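Endoglucanase E-5 (Thermobifida fusca, PDB 2CKS) cleaves internal beta-1,4-glucosidic linkages in cellulose, lichenin and cereal beta-D-glucans, here as the family 5 glycoside hydrolase catalytic domain of a longer secreted enzyme. Local coordinates at residues Q17-D20 against N24-Q27; V158-Q161 against V167-V170. One frame throughout, in Å; residues are numbered along the deposited sequence. Where two conformers were deposited one is given.

Contact 1: residues Q17-D20 against N24-Q27; sequences QLCD and NPVQ
Residues 17-20 and 24-27 run antiparallel around a tight turn, with Cys19 and Pro25 as a non-hydrogen-bonded pair flanked by two backbone bonds, Val26 N to Leu18 O (3.0 Å) and Asp20 N to Asn24 O (2.8 Å), both nearly straight. This is a small beta hairpin with one bridge, formed just before the first strand of the (beta/alpha)8 barrel, and strand 17-19 also pairs with strand 12-14, to which Cys19 is tied by its disulfide with Cys14. The turn is held from within by Asp20. With chi1 at 72°, CG sits between the backbone N and the carbonyl carbon, which brings the carboxylate back to the turn; OD2 takes the amide of His22, as in an Asx turn, and also Asn24 N at 3.0 Å, the latter arriving from above the carboxylate plane. An alanine here would strip both amides of this shared acceptor and would probably let the turn between the two arms flex. Val26 turns its CG1 against the peptide between Cys19 and Asp20, 3.7 Å from Cys19 C, while Tyr8 of helix 4-8 touches both Val26 and Asp20. At the other end Gln17 reaches out with an extended chain and crosses the proline ring. Its NE2 bonds to the carbonyl of Arg258, and its OE1 rests 3.2 Å from Pro25 CG.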
loop_
_atom_site.group_PDB
_atom_site.type_symbol
_atom_site.label_atom_id
_atom_site.label_comp_id
_atom_site.label_asym_id
_atom_site.label_seq_id
_atom_site.Cartn_x
_atom_site.Cartn_y
_atom_site.Cartn_z
ATOM N N GLN A 17 -6.393 3.552 15.272
ATOM C CA GLN A 17 -5.015 3.271 14.874
ATOM C C GLN A 17 -4.816 1.796 14.599
ATOM O O GLN A 17 -5.642 0.998 14.979
ATOM C CB GLN A 17 -4.063 3.710 15.982
ATOM C CG GLN A 17 -4.174 5.192 16.285
ATOM C CD GLN A 17 -3.194 5.647 17.321
ATOM O OE1 GLN A 17 -3.312 5.278 18.490
ATOM N NE2 GLN A 17 -2.218 6.449 16.910
ATOM N N LEU A 18 -3.727 1.446 13.922
ATOM C CA LEU A 18 -3.298 0.060 13.816
ATOM C C LEU A 18 -2.394 -0.211 15.013
ATOM O O LEU A 18 -1.514 0.584 15.324
ATOM C CB LEU A 18 -2.527 -0.170 12.519
ATOM C CG LEU A 18 -2.110 -1.605 12.199
ATOM C CD1 LEU A 18 -3.304 -2.508 11.954
ATOM C CD2 LEU A 18 -1.196 -1.612 10.994
ATOM N N CYS A 19 -2.642 -1.334 15.683
ATOM C CA CYS A 19 -1.927 -1.724 16.898
ATOM C C CYS A 19 -1.197 -3.032 16.710
ATOM O O CYS A 19 -1.551 -3.828 15.845
ATOM C CB CYS A 19 -2.909 -1.921 18.053
ATOM S SG CYS A 19 -3.203 -0.437 19.005
ATOM N N ASP A 20 -0.189 -3.265 17.550
ATOM C CA ASP A 20 0.425 -4.574 17.652
ATOM C C ASP A 20 -0.501 -5.490 18.461
ATOM O O ASP A 20 -1.581 -5.076 18.901
ATOM C CB ASP A 20 1.841 -4.471 18.243
ATOM C CG ASP A 20 1.854 -4.155 19.719
ATOM O OD1 ASP A 20 2.960 -3.868 20.228
ATOM O OD2 ASP A 20 0.840 -4.170 20.447
ATOM N N ASN A 24 -0.556 -1.809 21.610
ATOM C CA ASN A 24 0.307 -0.646 21.405
ATOM C C ASN A 24 0.194 -0.169 19.965
ATOM O O ASN A 24 0.457 -0.946 19.067
ATOM C CB ASN A 24 1.768 -0.994 21.682
ATOM C CG ASN A 24 1.972 -1.633 23.040
ATOM O OD1 ASN A 24 2.420 -2.784 23.148
ATOM N ND2 ASN A 24 1.648 -0.895 24.079
ATOM N N PRO A 25 -0.176 1.086 19.726
ATOM C CA PRO A 25 -0.164 1.619 18.357
ATOM C C PRO A 25 1.203 1.448 17.696
ATOM O O PRO A 25 2.233 1.677 18.326
ATOM C CB PRO A 25 -0.505 3.098 18.554
ATOM C CG PRO A 25 -1.303 3.115 19.788
ATOM C CD PRO A 25 -0.650 2.096 20.693
ATOM N N VAL A 26 1.195 1.018 16.441
ATOM C CA VAL A 26 2.418 0.758 15.704
ATOM C C VAL A 26 2.335 1.441 14.344
ATOM O O VAL A 26 1.269 1.487 13.728
ATOM C CB VAL A 26 2.677 -0.759 15.545
ATOM C CG1 VAL A 26 1.576 -1.451 14.742
ATOM C CG2 VAL A 26 4.042 -1.009 14.931
ATOM N N GLN A 27 3.468 1.977 13.904
ATOM C CA GLN A 27 3.600 2.582 12.584
ATOM C C GLN A 27 4.459 1.663 11.719
ATOM O O GLN A 27 5.666 1.547 11.945
ATOM C CB GLN A 27 4.257 3.957 12.688
ATOM C CG GLN A 27 4.239 4.698 11.381
ATOM C CD GLN A 27 5.125 5.918 11.327
ATOM O OE1 GLN A 27 6.014 6.110 12.174
ATOM N NE2 GLN A 27 4.910 6.737 10.308
#

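Contact 2: residues V158-Q161 against V167-V170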
loop_
_atom_site.group_PDB
_atom_site.type_symbol
_atom_site.label_atom_id
_atom_site.label_comp_id
_atom_site.label_asym_id
_atom_site.label_seq_id
_atom_site.Cartn_x
_atom_site.Cartn_y
_atom_site.Cartn_z
ATOM N N VAL A 158 -16.305 -11.875 1.508
ATOM C CA VAL A 158 -15.604 -12.956 0.824
ATOM C C VAL A 158 -14.287 -13.245 1.545
ATOM O O VAL A 158 -13.945 -14.390 1.795
ATOM C CB VAL A 158 -15.340 -12.611 -0.659
ATOM C CG1 VAL A 158 -14.467 -13.670 -1.310
ATOM C CG2 VAL A 158 -16.660 -12.451 -1.401
ATOM N N ILE A 159 -13.560 -12.194 1.900
ATOM C CA ILE A 159 -12.322 -12.350 2.662
ATOM C C ILE A 159 -12.575 -12.854 4.082
ATOM O O ILE A 159 -11.916 -13.791 4.534
ATOM C CB ILE A 159 -11.546 -11.011 2.694
ATOM C CG1 ILE A 159 -11.050 -10.670 1.288
ATOM C CG2 ILE A 159 -10.380 -11.076 3.660
ATOM C CD1 ILE A 159 -10.598 -9.262 1.122
ATOM N N ARG A 160 -13.542 -12.245 4.768
ATOM C CA ARG A 160 -13.766 -12.490 6.189
ATOM C C ARG A 160 -14.334 -13.882 6.444
ATOM O O ARG A 160 -14.151 -14.449 7.519
ATOM C CB ARG A 160 -14.682 -11.412 6.778
ATOM C CG ARG A 160 -14.027 -10.024 6.867
ATOM C CD ARG A 160 -13.116 -9.908 8.053
ATOM N NE ARG A 160 -12.157 -8.803 8.012
ATOM C CZ ARG A 160 -12.397 -7.567 8.426
ATOM N NH1 ARG A 160 -13.594 -7.197 8.866
ATOM N NH2 ARG A 160 -11.422 -6.675 8.382
ATOM N N GLN A 161 -14.994 -14.444 5.439
ATOM C CA GLN A 161 -15.499 -15.808 5.515
ATOM C C GLN A 161 -14.350 -16.797 5.672
ATOM O O GLN A 161 -14.491 -17.827 6.330
ATOM C CB GLN A 161 -16.300 -16.130 4.253
ATOM C CG GLN A 161 -16.776 -17.573 4.143
ATOM C CD GLN A 161 -17.586 -17.807 2.900
ATOM O OE1 GLN A 161 -18.335 -16.928 2.466
ATOM N NE2 GLN A 161 -17.440 -18.988 2.311
ATOM N N VAL A 167 -6.727 -7.493 8.564
ATOM C CA VAL A 167 -7.023 -6.091 8.372
ATOM C C VAL A 167 -7.237 -5.867 6.896
ATOM O O VAL A 167 -6.493 -6.391 6.071
ATOM C CB VAL A 167 -5.852 -5.226 8.851
ATOM C CG1 VAL A 167 -6.115 -3.757 8.564
ATOM C CG2 VAL A 167 -5.614 -5.449 10.341
ATOM N N ILE A 168 -8.271 -5.107 6.577
ATOM C CA ILE A 168 -8.584 -4.754 5.202
ATOM C C ILE A 168 -8.467 -3.243 5.047
ATOM O O ILE A 168 -8.959 -2.488 5.872
ATOM C CB ILE A 168 -9.981 -5.272 4.822
ATOM C CG1 ILE A 168 -9.962 -6.810 4.804
ATOM C CG2 ILE A 168 -10.417 -4.716 3.477
ATOM C CD1 ILE A 168 -11.331 -7.454 4.810
ATOM N N ILE A 169 -7.790 -2.821 3.986
ATOM C CA ILE A 169 -7.590 -1.424 3.663
ATOM C C ILE A 169 -8.495 -1.086 2.478
ATOM O O ILE A 169 -8.442 -1.735 1.444
ATOM C CB ILE A 169 -6.115 -1.135 3.300
ATOM C CG1 ILE A 169 -5.195 -1.509 4.465
ATOM C CG2 ILE A 169 -5.945 0.335 2.934
ATOM C CD1 ILE A 169 -3.706 -1.527 4.117
ATOM N N VAL A 170 -9.300 -0.038 2.624
ATOM C CA VAL A 170 -10.296 0.338 1.638
ATOM C C VAL A 170 -9.882 1.640 0.959
ATOM O O VAL A 170 -9.614 2.640 1.626
ATOM C CB VAL A 170 -11.657 0.534 2.298
ATOM C CG1 VAL A 170 -12.707 0.991 1.274
ATOM C CG2 VAL A 170 -12.091 -0.755 2.983
#
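The guanidinium of Arg160 has the end methyl of Ile168 over one face: Ile168 CD1 lies 3.6 Å from Arg160 NE and 3.8 Å from Arg160 CZ, with Arg160 NH2 at a similar distance. Along the rim of the plane the neighbour is Val167, whose CA is 4.4 Å from Arg160 NH2. The same rim carries the polar work: NH2 bonds to the carbonyl of Ser166 and, weakly, to that of Asn198, while NH1 bonds to the carbonyl of Ser197. A bend at chi2 (-79°) steers the arginine off the helix and across to the strand, meeting Ile168 from the opposite direction. Ile159, one residue earlier on the helix, faces the strand directly and meets Ile168 tip to tip, with Ile159 CG2 3.9 Å from Ile168 CD1. One methyl of Ile168 is therefore shared between a hydrocarbon branch and a charged plane. Helix 145-162 packs here against the outer face of strand 168-170, the fifth strand of the TIM barrel, completing the beta-alpha-beta unit that began with strand 132-135. Ile199 of the next strand touches both Arg160 and Ile168, and Phe119 of helix 112-126 lies against Ile159. A benzamidine, probably left from crystallisation, sits about 4 Å from the nearest atom of the Arg160 side chain. The chemistry suggests a division of labour within one arginine: its flat face serves as packing surface for an isoleucine, while its N-H groups go to main-chain carbonyls ahead of two adjacent strands. Its positive charge is thus probably balanced in part by the partial negative charge of those carbonyl oxygens, and those bonds are likely to keep the plane from rotating off the methyl.

Contact 1 is partly exposed and lies on the hairpin that precedes the barrel; contact 2 is buried in the barrel wall, where helix meets strand. No secondary-structure element is common to them, and their centres are 18 Å apart. Even so they touch: Leu18 CD1 packs 4.1 Å from Val167 CG2, where the hairpin comes up against the start of segment 167-170. Their chemistry follows their place. Segments 17-20 and 24-27 are joined by main-chain bonds and a carboxylate that gathers turn amides, whereas segments 158-161 and 167-170 meet mainly through side chains, with the arginine's hydrogen bonds going to carbonyls elsewhere.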